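PDB 6VT2: adhesin from Streptococcus sanguinis SK1 = NCTC 7863, which binds sialylated glycans through tandem Siglec-like modules, probably attaching the streptococcus to host glycoproteins, with calcium ions bound at domain junctions and within its modules. Local coordinates for residues N55-S60 with T78-I83; P164-T169 with I182-G187; D199-A204 with F228-G233; G219-A224 with R282-K287; A321-K326 with I381-T386. One frame throughout, in Å; residues are numbered along the deposited sequence.

Contact 1: residues N55-S60 with T78-I83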
# COMPACT_ATOMS: atom_id res chain seq x y z
N ASN A 55 42.56 2.60 24.21
CA ASN A 55 42.51 1.13 24.32
C ASN A 55 41.51 0.52 23.33
O ASN A 55 41.70 -0.59 23.04
CB ASN A 55 42.23 0.72 25.75
CG ASN A 55 40.87 1.12 26.24
OD1 ASN A 55 40.22 1.99 25.70
ND2 ASN A 55 40.52 0.53 27.36
N TRP A 56 40.54 1.26 22.83
CA TRP A 56 39.57 0.69 21.89
C TRP A 56 40.04 0.72 20.43
O TRP A 56 39.33 0.22 19.66
CB TRP A 56 38.21 1.36 22.12
CG TRP A 56 38.25 2.85 22.16
CD1 TRP A 56 38.29 3.61 23.26
CD2 TRP A 56 38.26 3.73 21.04
NE1 TRP A 56 38.33 4.91 22.90
CE2 TRP A 56 38.29 5.03 21.56
CE3 TRP A 56 38.20 3.56 19.67
CZ2 TRP A 56 38.28 6.15 20.75
CZ3 TRP A 56 38.22 4.66 18.87
CH2 TRP A 56 38.28 5.93 19.41
N ILE A 57 41.17 1.33 20.12
CA ILE A 57 41.72 1.21 18.78
C ILE A 57 42.50 -0.10 18.77
O ILE A 57 43.45 -0.26 19.53
CB ILE A 57 42.63 2.38 18.43
CG1 ILE A 57 41.85 3.68 18.47
CG2 ILE A 57 43.23 2.13 17.03
CD1 ILE A 57 42.80 4.92 18.18
N ARG A 58 42.09 -1.04 17.92
CA ARG A 58 42.67 -2.38 17.88
C ARG A 58 43.17 -2.62 16.46
O ARG A 58 42.79 -1.98 15.58
CB ARG A 58 41.58 -3.38 18.24
CG ARG A 58 41.01 -3.08 19.60
CD ARG A 58 39.93 -4.04 19.98
NE ARG A 58 40.45 -5.39 20.11
CZ ARG A 58 39.68 -6.46 20.17
NH1 ARG A 58 38.37 -6.33 20.17
NH2 ARG A 58 40.21 -7.67 20.26
N TYR A 59 44.08 -3.54 16.37
CA TYR A 59 44.56 -3.92 15.05
C TYR A 59 45.01 -5.36 15.02
O TYR A 59 45.38 -5.88 16.00
CB TYR A 59 45.62 -2.99 14.48
CG TYR A 59 46.90 -2.98 15.23
CD1 TYR A 59 47.04 -2.30 16.41
CD2 TYR A 59 48.01 -3.58 14.70
CE1 TYR A 59 48.24 -2.28 17.08
CE2 TYR A 59 49.21 -3.56 15.35
CZ TYR A 59 49.34 -2.89 16.53
OH TYR A 59 50.56 -2.88 17.12
N SER A 60 44.99 -5.90 13.82
CA SER A 60 45.40 -7.30 13.65
C SER A 60 45.93 -7.49 12.25
O SER A 60 45.46 -6.91 11.36
CB SER A 60 44.26 -8.21 13.92
OG SER A 60 43.27 -8.04 12.97
N THR A 78 46.39 -5.30 7.08
CA THR A 78 46.29 -5.11 8.52
C THR A 78 44.93 -4.50 8.78
O THR A 78 44.63 -3.56 8.14
CB THR A 78 47.38 -4.18 9.02
OG1 THR A 78 48.63 -4.83 8.85
CG2 THR A 78 47.22 -3.77 10.46
N ARG A 79 44.16 -5.10 9.66
CA ARG A 79 42.86 -4.56 9.98
C ARG A 79 43.01 -3.61 11.18
O ARG A 79 43.55 -4.01 12.13
CB ARG A 79 41.95 -5.70 10.37
CG ARG A 79 40.51 -5.27 10.64
CD ARG A 79 39.82 -6.41 11.35
NE ARG A 79 38.44 -6.07 11.56
CZ ARG A 79 37.73 -6.47 12.56
NH1 ARG A 79 36.49 -6.04 12.67
NH2 ARG A 79 38.22 -7.31 13.42
N VAL A 80 42.50 -2.40 11.08
CA VAL A 80 42.46 -1.46 12.23
C VAL A 80 40.97 -1.28 12.51
O VAL A 80 40.26 -1.08 11.63
CB VAL A 80 43.16 -0.14 11.90
CG1 VAL A 80 43.18 0.77 13.10
CG2 VAL A 80 44.59 -0.38 11.43
N TYR A 81 40.56 -1.49 13.74
CA TYR A 81 39.12 -1.58 14.04
C TYR A 81 38.89 -1.29 15.52
O TYR A 81 39.76 -1.25 16.27
CB TYR A 81 38.63 -3.00 13.72
CG TYR A 81 39.24 -4.08 14.57
CD1 TYR A 81 40.53 -4.54 14.38
CD2 TYR A 81 38.52 -4.64 15.60
CE1 TYR A 81 41.08 -5.49 15.22
CE2 TYR A 81 39.05 -5.57 16.45
CZ TYR A 81 40.32 -6.04 16.24
OH TYR A 81 40.79 -6.98 17.08
N GLY A 82 37.63 -1.18 15.84
CA GLY A 82 37.23 -1.04 17.22
C GLY A 82 35.81 -0.55 17.30
O GLY A 82 35.14 -0.50 16.34
N ILE A 83 35.39 -0.29 18.51
CA ILE A 83 34.07 0.28 18.81
C ILE A 83 34.33 1.60 19.54
O ILE A 83 34.97 1.60 20.60
CB ILE A 83 33.24 -0.68 19.66
CG1 ILE A 83 33.00 -1.95 18.88
CG2 ILE A 83 31.98 0.04 20.08
CD1 ILE A 83 32.47 -3.05 19.79
O HOH W 1 37.29 -1.47 20.36
O HOH W 2 43.39 -7.14 17.66
O HOH W 3 40.76 -9.02 13.76
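R58 CB lies over one face of the Y81 ring, 3.8 Å from the ring centroid and 19° off the ring normal, which defines a CH-pi contact set toward the rim. The two side chains pass at a slant, with guanidinium and ring planes 49° apart. Y81 OH sits above a guanidinium face, 3.3 Å from R58 NH2, at an angle too poor for a hydrogen bond. Y81 leaves on the same sheet face as R58; its CG lies between the backbone N and carbonyl carbon (chi1 64°), and the ring end comes nearer to 58-60. R79 NH2 stands over the centre of the opposite ring face. Beneath these groups, R58-Y81 and S60-R79 are antiparallel hydrogen-bonded pairs; R58 N reaches Y81 O at 2.9 Å. Strand 58-61 is thereby fixed as an outermost strand of a Siglec-like domain sheet. On the other sheet face, Y59 CB meets V80 CG2 at 4.1 Å, and I57 CG2 lies 4.2 Å from V80 CG1, side by side. A water joins Y59 O to Y81 OH. The ring thus has an aliphatic carbon on one face and a guanidinium on the other; R58 NH1 and R79 NH2 stay 6.8 Å apart, and E23, salt-bridged to R79 NE, probably offsets the R79 charge.

Contact 2: residues P164-T169 with I182-G187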
# COMPACT_ATOMS: atom_id res chain seq x y z
N PRO A 164 13.44 3.18 7.22
CA PRO A 164 13.82 1.83 7.61
C PRO A 164 15.31 1.63 7.92
O PRO A 164 15.62 0.70 8.63
CB PRO A 164 13.41 1.05 6.36
CG PRO A 164 13.60 2.02 5.24
CD PRO A 164 13.01 3.28 5.82
N ASN A 165 16.18 2.54 7.50
CA ASN A 165 17.64 2.38 7.65
C ASN A 165 18.19 3.14 8.86
O ASN A 165 19.37 3.00 9.13
CB ASN A 165 18.31 2.79 6.34
CG ASN A 165 17.79 2.00 5.16
OD1 ASN A 165 17.39 0.85 5.29
ND2 ASN A 165 17.78 2.62 3.99
N LEU A 166 17.36 3.88 9.61
CA LEU A 166 17.88 4.51 10.84
C LEU A 166 18.19 3.42 11.86
O LEU A 166 17.64 2.34 11.73
CB LEU A 166 16.86 5.53 11.37
CG LEU A 166 16.61 6.78 10.51
CD1 LEU A 166 15.64 7.72 11.20
CD2 LEU A 166 17.89 7.53 10.22
N PRO A 167 19.08 3.63 12.86
CA PRO A 167 19.28 2.63 13.91
C PRO A 167 17.95 2.16 14.53
O PRO A 167 17.06 2.91 14.64
CB PRO A 167 20.17 3.32 14.95
CG PRO A 167 20.86 4.44 14.20
CD PRO A 167 19.94 4.80 13.05
N ALA A 168 17.83 0.90 14.89
CA ALA A 168 16.62 0.35 15.54
C ALA A 168 16.56 0.85 16.97
O ALA A 168 15.49 0.88 17.54
CB ALA A 168 16.70 -1.16 15.52
N THR A 169 17.70 1.25 17.49
CA THR A 169 17.77 1.78 18.86
C THR A 169 17.35 3.27 18.87
O THR A 169 17.38 3.84 19.93
CB THR A 169 19.18 1.46 19.38
OG1 THR A 169 19.97 1.35 18.20
CG2 THR A 169 19.23 0.13 20.09
N ILE A 182 14.25 12.74 16.60
CA ILE A 182 14.79 11.37 16.48
C ILE A 182 16.05 11.38 17.32
O ILE A 182 16.82 12.24 17.10
CB ILE A 182 15.07 11.02 15.01
CG1 ILE A 182 13.80 11.18 14.18
CG2 ILE A 182 15.70 9.62 14.85
CD1 ILE A 182 13.98 11.05 12.70
N THR A 183 16.18 10.52 18.29
CA THR A 183 17.38 10.48 19.12
C THR A 183 18.12 9.23 18.74
O THR A 183 17.61 8.18 18.90
CB THR A 183 17.06 10.51 20.61
OG1 THR A 183 16.35 11.71 20.88
CG2 THR A 183 18.28 10.51 21.50
N TYR A 184 19.31 9.38 18.21
CA TYR A 184 20.14 8.24 17.86
C TYR A 184 20.68 7.70 19.15
O TYR A 184 20.74 8.24 20.18
CB TYR A 184 21.22 8.69 16.91
CG TYR A 184 20.56 9.13 15.66
CD1 TYR A 184 19.73 8.31 14.96
CD2 TYR A 184 20.71 10.43 15.29
CE1 TYR A 184 19.05 8.78 13.86
CE2 TYR A 184 20.10 10.89 14.16
CZ TYR A 184 19.26 10.07 13.45
OH TYR A 184 18.64 10.53 12.35
N PRO A 185 21.25 6.34 19.18
CA PRO A 185 21.79 5.68 20.39
C PRO A 185 22.88 6.45 21.11
O PRO A 185 23.08 6.28 22.31
CB PRO A 185 22.33 4.35 19.84
CG PRO A 185 21.66 4.12 18.57
CD PRO A 185 21.22 5.46 18.02
N ASP A 186 23.59 7.31 20.44
CA ASP A 186 24.59 8.13 21.10
C ASP A 186 24.06 9.43 21.66
O ASP A 186 24.83 10.22 22.18
CB ASP A 186 25.76 8.38 20.12
CG ASP A 186 25.44 9.35 19.06
OD1 ASP A 186 24.23 9.57 18.78
OD2 ASP A 186 26.37 9.95 18.49
N GLY A 187 22.76 9.64 21.62
CA GLY A 187 22.18 10.87 22.16
C GLY A 187 22.17 12.03 21.20
O GLY A 187 21.59 13.01 21.51
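P167 and T169 face Y184 and P185 across two irregular backbones, with CA atoms 5.8 Å apart at T169-P185 and end-to-end directions 56° apart for 166-169 and 182-185. Nothing here resembles strand pairing: strand 180-183 ends, and the chain enters a type I beta turn from Y184 to G187, closed by G187 N bonding to Y184 O. The contact is instead made by side chains. L166 divides its two methyls between two partners. CD1 meets I182 CD1 at 4.0 Å, the side chains crossing at about a right angle, whereas CD2 approaches the phenol end of Y184, 3.8 Å from its OH. L166 CG stands anti to the carbonyl carbon (chi1 -67°), the branch point from which both methyls extend. Next along the chain, P167 CD touches Y184 CD1 at 4.0 Å in an oblique approach, and the same proline turns CB to P185 CD at 3.9 Å, the two side chains crossing at about a right angle. At the outer end T169 OG1 lies 3.3 Å from P185 CG. Y131 meets the Y184 ring with planes about 35° apart, and Y184 OH is hydrogen-bonded to D190 OD2; Y131 and D190 both belong to a calcium site. D186 is tied by a salt bridge to R18 of the preceding Siglec-like domain. Carbon-rich contacts therefore pack the loop after helix 149-162 against the end of strand 180-183 and the turn that follows it, and the tyrosine they pack against places its hydroxyl as a second-shell partner of a calcium-binding aspartate.

Contact 3: residues D199-A204 with F228-G233. With CA (calcium ion), chain J.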
# COMPACT_ATOMS: atom_id res chain seq x y z
N ASP A 199 -0.61 18.46 9.23
CA ASP A 199 -1.38 19.64 8.76
C ASP A 199 -2.79 19.42 9.30
O ASP A 199 -3.17 18.33 9.68
CB ASP A 199 -1.33 19.93 7.24
CG ASP A 199 -1.69 21.38 6.83
OD1 ASP A 199 -1.92 22.21 7.79
OD2 ASP A 199 -1.97 21.61 5.73
N THR A 200 -3.53 20.49 9.31
CA THR A 200 -4.91 20.46 9.72
C THR A 200 -5.73 19.73 8.68
O THR A 200 -5.59 20.02 7.49
CB THR A 200 -5.46 21.86 9.87
OG1 THR A 200 -4.49 22.66 10.55
CG2 THR A 200 -6.75 21.83 10.68
N ASP A 201 -6.57 18.81 9.13
CA ASP A 201 -7.56 18.21 8.24
C ASP A 201 -8.70 19.19 8.13
O ASP A 201 -9.40 19.43 9.13
CB ASP A 201 -8.06 16.86 8.73
CG ASP A 201 -8.78 16.05 7.64
OD1 ASP A 201 -9.30 16.65 6.69
OD2 ASP A 201 -8.74 14.82 7.80
N ARG A 202 -8.90 19.71 6.94
CA ARG A 202 -9.96 20.65 6.64
C ARG A 202 -10.90 20.17 5.55
O ARG A 202 -11.71 20.96 5.04
CB ARG A 202 -9.37 22.00 6.20
CG ARG A 202 -8.43 22.59 7.19
CD ARG A 202 -7.85 23.92 6.63
NE ARG A 202 -6.98 23.69 5.48
CZ ARG A 202 -7.22 24.12 4.24
NH1 ARG A 202 -8.32 24.81 3.94
NH2 ARG A 202 -6.35 23.85 3.28
N VAL A 203 -10.81 18.92 5.17
CA VAL A 203 -11.61 18.39 4.06
C VAL A 203 -12.36 17.18 4.57
O VAL A 203 -11.74 16.23 5.06
CB VAL A 203 -10.71 18.02 2.88
CG1 VAL A 203 -11.63 17.65 1.69
CG2 VAL A 203 -9.83 19.21 2.51
N ALA A 204 -13.68 17.20 4.45
CA ALA A 204 -14.47 16.05 4.79
C ALA A 204 -14.31 14.93 3.77
O ALA A 204 -13.86 15.14 2.65
CB ALA A 204 -15.95 16.42 4.88
N PHE A 228 -15.85 5.54 -0.95
CA PHE A 228 -15.56 6.75 -0.19
C PHE A 228 -14.06 6.89 -0.05
O PHE A 228 -13.35 5.90 0.06
CB PHE A 228 -16.16 6.68 1.19
CG PHE A 228 -17.64 6.38 1.23
CD1 PHE A 228 -18.10 5.08 1.17
CD2 PHE A 228 -18.56 7.39 1.35
CE1 PHE A 228 -19.46 4.79 1.25
CE2 PHE A 228 -19.89 7.12 1.38
CZ PHE A 228 -20.36 5.85 1.33
N TYR A 229 -13.57 8.13 0.00
CA TYR A 229 -12.18 8.33 0.37
C TYR A 229 -12.08 9.63 1.16
O TYR A 229 -13.01 10.41 1.26
CB TYR A 229 -11.26 8.38 -0.84
CG TYR A 229 -11.41 9.58 -1.71
CD1 TYR A 229 -10.66 10.72 -1.47
CD2 TYR A 229 -12.28 9.56 -2.80
CE1 TYR A 229 -10.77 11.80 -2.33
CE2 TYR A 229 -12.40 10.63 -3.63
CZ TYR A 229 -11.66 11.74 -3.39
OH TYR A 229 -11.82 12.82 -4.23
N ASP A 230 -10.97 9.78 1.81
CA ASP A 230 -10.71 11.04 2.53
C ASP A 230 -9.30 11.47 2.19
O ASP A 230 -8.47 10.60 1.99
CB ASP A 230 -10.91 10.85 4.03
CG ASP A 230 -10.87 12.13 4.81
OD1 ASP A 230 -11.64 12.95 4.53
OD2 ASP A 230 -9.96 12.22 5.60
N ASN A 231 -8.98 12.75 2.31
CA ASN A 231 -7.61 13.27 2.09
C ASN A 231 -6.62 12.68 3.13
O ASN A 231 -5.50 12.52 2.80
CB ASN A 231 -7.59 14.80 2.11
CG ASN A 231 -7.93 15.38 3.46
OD1 ASN A 231 -8.66 14.79 4.16
ND2 ASN A 231 -7.36 16.49 3.84
N SER A 232 -7.08 12.29 4.32
CA SER A 232 -6.22 11.64 5.33
C SER A 232 -5.98 10.17 4.99
O SER A 232 -5.17 9.56 5.64
CB SER A 232 -6.82 11.69 6.67
OG SER A 232 -7.99 10.91 6.69
N GLY A 233 -6.78 9.60 4.10
CA GLY A 233 -6.73 8.20 3.80
C GLY A 233 -7.49 7.35 4.77
O GLY A 233 -7.43 6.11 4.63
CA CA J . -10.34 14.65 5.86
O HOH W 4 -11.38 14.19 1.63
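D201, V203, D230 and N231 converge on a calcium ion, although the two segments form no paired strands: the nearest CA atoms, those of A204 and D230, are 6.7 Å apart. This is an interdomain calcium site, built where strand 198-200 of the Rib domain runs into the second Siglec-like domain and strand 222-229 ends in a type I turn, D230 to G233. D201 and D230 reach toward each other tip to tip with carboxylate planes 31° apart, and each chelates the ion through both oxygens, D201 OD1 at 2.4 Å and D201 OD2 at 2.5 Å. V203 O approaches the calcium to 2.2 Å, N231 OD1 supplies a further ligand at 2.4 Å, and D305 contributes OD2. Two Asx turns orient the carboxylates: V203 N donates to D201 OD1 at 3.1 Å, and S232 N to D230 OD2. Clustering anionic oxygens this closely presumably depends on the ion's charge. N231 ND2 adds only a weak bond to D201 OD1. A water connects A204 O with N231 N, and S232 OG donates to the anti lone pair of D230 OD2 at 2.6 Å.

Contact 4: residues G219-A224 with R282-K287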
# COMPACT_ATOMS: atom_id res chain seq x y z
N GLY A 219 -36.95 -8.96 -8.17
CA GLY A 219 -36.89 -10.38 -8.06
C GLY A 219 -35.56 -11.01 -8.32
O GLY A 219 -35.50 -12.25 -8.38
N GLU A 220 -34.51 -10.31 -8.40
CA GLU A 220 -33.16 -10.85 -8.57
C GLU A 220 -32.25 -10.14 -7.59
O GLU A 220 -32.21 -8.93 -7.53
CB GLU A 220 -32.58 -10.62 -9.97
CG GLU A 220 -33.38 -11.38 -11.04
CD GLU A 220 -32.72 -11.34 -12.41
OE1 GLU A 220 -33.20 -12.09 -13.33
OE2 GLU A 220 -31.71 -10.60 -12.58
N GLU A 221 -31.46 -10.82 -6.92
CA GLU A 221 -30.57 -10.19 -5.96
C GLU A 221 -29.52 -9.37 -6.68
O GLU A 221 -28.94 -9.79 -7.69
CB GLU A 221 -29.93 -11.21 -5.10
CG GLU A 221 -29.10 -10.61 -3.98
CD GLU A 221 -28.62 -11.74 -3.08
OE1 GLU A 221 -27.98 -12.73 -3.55
OE2 GLU A 221 -28.97 -11.64 -1.89
N GLY A 222 -29.27 -8.21 -6.12
CA GLY A 222 -28.28 -7.30 -6.66
C GLY A 222 -27.35 -6.81 -5.57
O GLY A 222 -27.57 -6.99 -4.38
N THR A 223 -26.28 -6.19 -6.04
CA THR A 223 -25.39 -5.50 -5.16
C THR A 223 -25.13 -4.11 -5.68
O THR A 223 -25.26 -3.82 -6.86
CB THR A 223 -24.09 -6.23 -5.01
OG1 THR A 223 -23.43 -6.33 -6.27
CG2 THR A 223 -24.28 -7.59 -4.44
N ALA A 224 -24.87 -3.21 -4.75
CA ALA A 224 -24.40 -1.86 -5.05
C ALA A 224 -23.07 -1.71 -4.31
O ALA A 224 -23.03 -1.95 -3.12
CB ALA A 224 -25.40 -0.80 -4.62
N ARG A 282 -26.43 -5.16 -0.49
CA ARG A 282 -26.89 -6.39 -1.14
C ARG A 282 -28.34 -6.64 -0.79
O ARG A 282 -28.72 -6.62 0.38
CB ARG A 282 -26.01 -7.49 -0.67
CG ARG A 282 -26.43 -8.89 -1.20
CD ARG A 282 -25.53 -9.98 -0.65
NE ARG A 282 -26.05 -11.24 -1.17
CZ ARG A 282 -25.47 -12.41 -0.99
NH1 ARG A 282 -26.05 -13.50 -1.54
NH2 ARG A 282 -24.34 -12.51 -0.26
N GLY A 283 -29.12 -6.99 -1.79
CA GLY A 283 -30.46 -7.42 -1.50
C GLY A 283 -31.27 -7.59 -2.75
O GLY A 283 -30.78 -7.37 -3.85
N THR A 284 -32.56 -7.88 -2.55
CA THR A 284 -33.51 -8.08 -3.63
C THR A 284 -34.69 -7.16 -3.43
O THR A 284 -35.34 -7.21 -2.39
CB THR A 284 -33.97 -9.52 -3.65
OG1 THR A 284 -32.84 -10.40 -3.81
CG2 THR A 284 -34.92 -9.79 -4.85
N ILE A 285 -34.99 -6.36 -4.43
CA ILE A 285 -36.27 -5.69 -4.47
C ILE A 285 -37.31 -6.72 -4.86
O ILE A 285 -37.27 -7.23 -5.99
CB ILE A 285 -36.22 -4.54 -5.47
CG1 ILE A 285 -35.20 -3.49 -5.09
CG2 ILE A 285 -37.62 -3.88 -5.59
CD1 ILE A 285 -35.36 -2.83 -3.74
N PRO A 286 -38.23 -7.08 -3.99
CA PRO A 286 -39.24 -8.07 -4.39
C PRO A 286 -40.27 -7.50 -5.34
O PRO A 286 -40.45 -6.29 -5.44
CB PRO A 286 -39.89 -8.45 -3.06
CG PRO A 286 -39.80 -7.13 -2.25
CD PRO A 286 -38.48 -6.53 -2.63
N LYS A 287 -40.92 -8.42 -6.07
CA LYS A 287 -41.81 -7.95 -7.11
C LYS A 287 -43.01 -7.20 -6.55
O LYS A 287 -43.66 -6.49 -7.30
CB LYS A 287 -42.28 -9.12 -7.98
CG LYS A 287 -43.22 -10.11 -7.30
CD LYS A 287 -43.65 -11.23 -8.20
CE LYS A 287 -44.82 -11.98 -7.56
NZ LYS A 287 -45.16 -13.20 -8.35
O HOH W 5 -33.42 -6.55 -6.78
O HOH W 6 -31.58 -10.77 -1.52
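E221 and R282 are joined by a two-pronged salt bridge in which the arginine presents its side edge: NH1 donates to OE1 at 2.9 Å and NE to OE2 at 3.0 Å. It stands at the end of the antiparallel pairing between strands 222-229 and 277-283, in a four-stranded sheet of the second Siglec-like domain. The geometry is not that of a coplanar fork. Carboxylate and guanidinium planes are 68° apart, and both nitrogens meet their oxygens from above the carboxylate plane, while E221 CD lies at the guanidinium edge, in its plane. R282 is extended from CG to NE, with CG anti to the backbone N (chi1 176°), and E221 crosses it obliquely. Next to the salt bridge the backbones pair: G222 N meets G283 O at 2.9 Å with an N-H...O angle of 175°, and G283 N returns to G222 O. Beyond that hydrogen-bonded pair, a water links E220 O to I285 N, before direct pairing resumes from G219 N to I285 O at 2.8 Å. Outward from the salt bridge, T223 CG2 rests 4.1 Å from R282 CG. T284 crosses E221 at about a right angle and brings OG1 to within 3.3 Å of its CB, while its CG2 faces the G219-E220 peptide. The E220 carboxylate forms a salt bridge with K326 and a hydrogen bond with Y327 OH, at the junction with the second Rib domain. A second water bridges two side chains, 2.8 Å from E221 OE2, to which it donates, and 2.6 Å from T284 OG1.

Contact 5: residues A321-K326 with I381-T386. With CA (calcium ion), chain G.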
# COMPACT_ATOMS: atom_id res chain seq x y z
N ALA A 321 -35.97 -2.00 -11.60
CA ALA A 321 -36.22 -2.33 -13.00
C ALA A 321 -36.95 -3.65 -13.12
O ALA A 321 -36.75 -4.57 -12.35
CB ALA A 321 -34.93 -2.39 -13.76
N ASN A 322 -37.75 -3.75 -14.16
CA ASN A 322 -38.40 -5.00 -14.47
C ASN A 322 -37.39 -5.91 -15.12
O ASN A 322 -36.53 -5.46 -15.89
CB ASN A 322 -39.55 -4.79 -15.43
CG ASN A 322 -40.65 -4.00 -14.85
OD1 ASN A 322 -41.12 -4.26 -13.74
ND2 ASN A 322 -41.08 -3.01 -15.57
N GLN A 323 -37.57 -7.20 -14.92
CA GLN A 323 -36.68 -8.16 -15.57
C GLN A 323 -36.68 -8.05 -17.08
O GLN A 323 -35.64 -8.33 -17.71
CB GLN A 323 -37.03 -9.58 -15.15
CG GLN A 323 -36.54 -9.83 -13.74
CD GLN A 323 -36.79 -11.22 -13.28
OE1 GLN A 323 -36.83 -12.18 -14.11
NE2 GLN A 323 -37.02 -11.38 -11.98
N THR A 324 -37.80 -7.69 -17.66
CA THR A 324 -37.80 -7.59 -19.10
C THR A 324 -36.80 -6.56 -19.57
O THR A 324 -36.36 -6.64 -20.71
CB THR A 324 -39.21 -7.30 -19.62
OG1 THR A 324 -39.12 -7.35 -21.05
CG2 THR A 324 -39.73 -5.96 -19.20
N ASP A 325 -36.38 -5.63 -18.71
CA ASP A 325 -35.41 -4.65 -19.12
C ASP A 325 -34.03 -5.26 -19.32
O ASP A 325 -33.20 -4.66 -20.01
CB ASP A 325 -35.34 -3.53 -18.09
CG ASP A 325 -36.54 -2.68 -18.04
OD1 ASP A 325 -37.48 -2.90 -18.80
OD2 ASP A 325 -36.56 -1.78 -17.15
N LYS A 326 -33.74 -6.43 -18.75
CA LYS A 326 -32.45 -7.03 -19.01
C LYS A 326 -32.47 -8.28 -19.86
O LYS A 326 -31.40 -8.78 -20.17
CB LYS A 326 -31.74 -7.36 -17.71
CG LYS A 326 -32.45 -8.32 -16.90
CD LYS A 326 -31.54 -8.78 -15.65
CE LYS A 326 -30.49 -9.72 -15.97
NZ LYS A 326 -29.85 -10.32 -14.77
N ILE A 381 -43.43 -14.06 -20.06
CA ILE A 381 -43.73 -13.43 -18.79
C ILE A 381 -42.64 -13.78 -17.79
O ILE A 381 -42.42 -14.95 -17.46
CB ILE A 381 -45.10 -13.88 -18.28
CG1 ILE A 381 -46.20 -13.63 -19.37
CG2 ILE A 381 -45.38 -13.23 -17.00
CD1 ILE A 381 -47.55 -14.16 -18.93
N TYR A 382 -41.95 -12.75 -17.34
CA TYR A 382 -40.84 -12.92 -16.42
C TYR A 382 -41.38 -13.00 -15.02
O TYR A 382 -42.50 -12.58 -14.75
CB TYR A 382 -39.90 -11.74 -16.55
CG TYR A 382 -39.27 -11.68 -17.89
CD1 TYR A 382 -38.22 -12.52 -18.18
CD2 TYR A 382 -39.75 -10.82 -18.86
CE1 TYR A 382 -37.67 -12.54 -19.43
CE2 TYR A 382 -39.17 -10.83 -20.10
CZ TYR A 382 -38.19 -11.69 -20.39
OH TYR A 382 -37.63 -11.72 -21.64
N PRO A 383 -40.62 -13.59 -14.12
CA PRO A 383 -41.19 -13.95 -12.81
C PRO A 383 -41.45 -12.76 -11.88
O PRO A 383 -42.03 -12.96 -10.82
CB PRO A 383 -40.16 -14.93 -12.25
CG PRO A 383 -38.99 -14.78 -13.03
CD PRO A 383 -39.40 -14.32 -14.40
N ASP A 384 -41.05 -11.55 -12.25
CA ASP A 384 -41.38 -10.37 -11.49
C ASP A 384 -42.65 -9.71 -12.03
O ASP A 384 -43.05 -8.64 -11.56
CB ASP A 384 -40.25 -9.34 -11.50
CG ASP A 384 -39.85 -8.87 -12.87
OD1 ASP A 384 -40.01 -9.62 -13.84
OD2 ASP A 384 -39.32 -7.76 -13.00
N ASP A 385 -43.30 -10.32 -13.02
CA ASP A 385 -44.50 -9.73 -13.57
C ASP A 385 -45.57 -9.59 -12.50
O ASP A 385 -45.88 -10.55 -11.81
CB ASP A 385 -45.02 -10.59 -14.72
CG ASP A 385 -46.24 -10.02 -15.41
OD1 ASP A 385 -46.09 -9.07 -16.18
OD2 ASP A 385 -47.33 -10.55 -15.18
N THR A 386 -46.16 -8.41 -12.39
CA THR A 386 -47.28 -8.18 -11.51
C THR A 386 -48.24 -7.22 -12.24
O THR A 386 -47.80 -6.45 -13.07
CB THR A 386 -46.90 -7.51 -10.18
OG1 THR A 386 -46.39 -6.22 -10.45
CG2 THR A 386 -45.93 -8.37 -9.35
CA CA G . -37.14 -7.45 -22.80
O HOH W 7 -35.07 -6.26 -23.53
O HOH W 8 -37.94 -5.20 -23.17
O HOH W 9 -36.68 -7.65 -25.10
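Q323 N donates to D384 OD2 at 2.7 Å, with an N-H...O angle of 162°. The oxygen is met on its syn side, 23° out of the carboxylate plane. The Q323 and D384 side chains slide past each other in opposite directions, their amide and carboxylate planes stacked nearly parallel. D384 OD1 comes within 3.3 Å of Q323 CB and has S391 OG as a hydrogen-bond partner; S391 OG also pairs with T324 N. Farther along the glutamine, OE1 lies 3.4 Å from P383 CD, while NE2 bonds to R218 O. Y382 packs next to these groups: its CB is 3.9 Å from Q323 CB, and the backbone carbon of Q323 lies over one ring face. T324 crosses this tyrosine at about a right angle, bringing CB 3.6 Å from Y382 CE2. The same threonine binds calcium twice, through O at 2.4 Å and OG1 at 2.6 Å, and OG1 is also hydrogen-bonded to R392 O. Three waters, Y327 O and D393 OD1 are also ligands. Since Y382 OH is hydrogen-bonded to D393 OD2, the tyrosine packs against one calcium ligand and bonds to another. The buried aspartate and the shared metal therefore hold the end of the Siglec-like domain to the 382-385 turn of the Rib domain, a link consistent with a defined interdomain orientation.

The five contacts follow an elongated chain in which Siglec-like and Rib domains alternate twice. Contact 1 lies in the first Siglec-like domain and contact 2 in the first Rib domain, their centres 24 Å apart. Contact 3 joins that Rib domain to the second Siglec-like domain. It shares strand 222-229 with contact 4, which lies at the strand's other end, 33 Å away between centres; along the sequence their segments alternate. Contact 5 joins the second Siglec-like domain to the second Rib domain and touches contact 4 through the E220-K326 salt bridge. Contacts 1 and 5 are 87 Å apart between centres. Calcium at the domain junctions may restrict bending and so influence the spacing of the two glycan-binding modules.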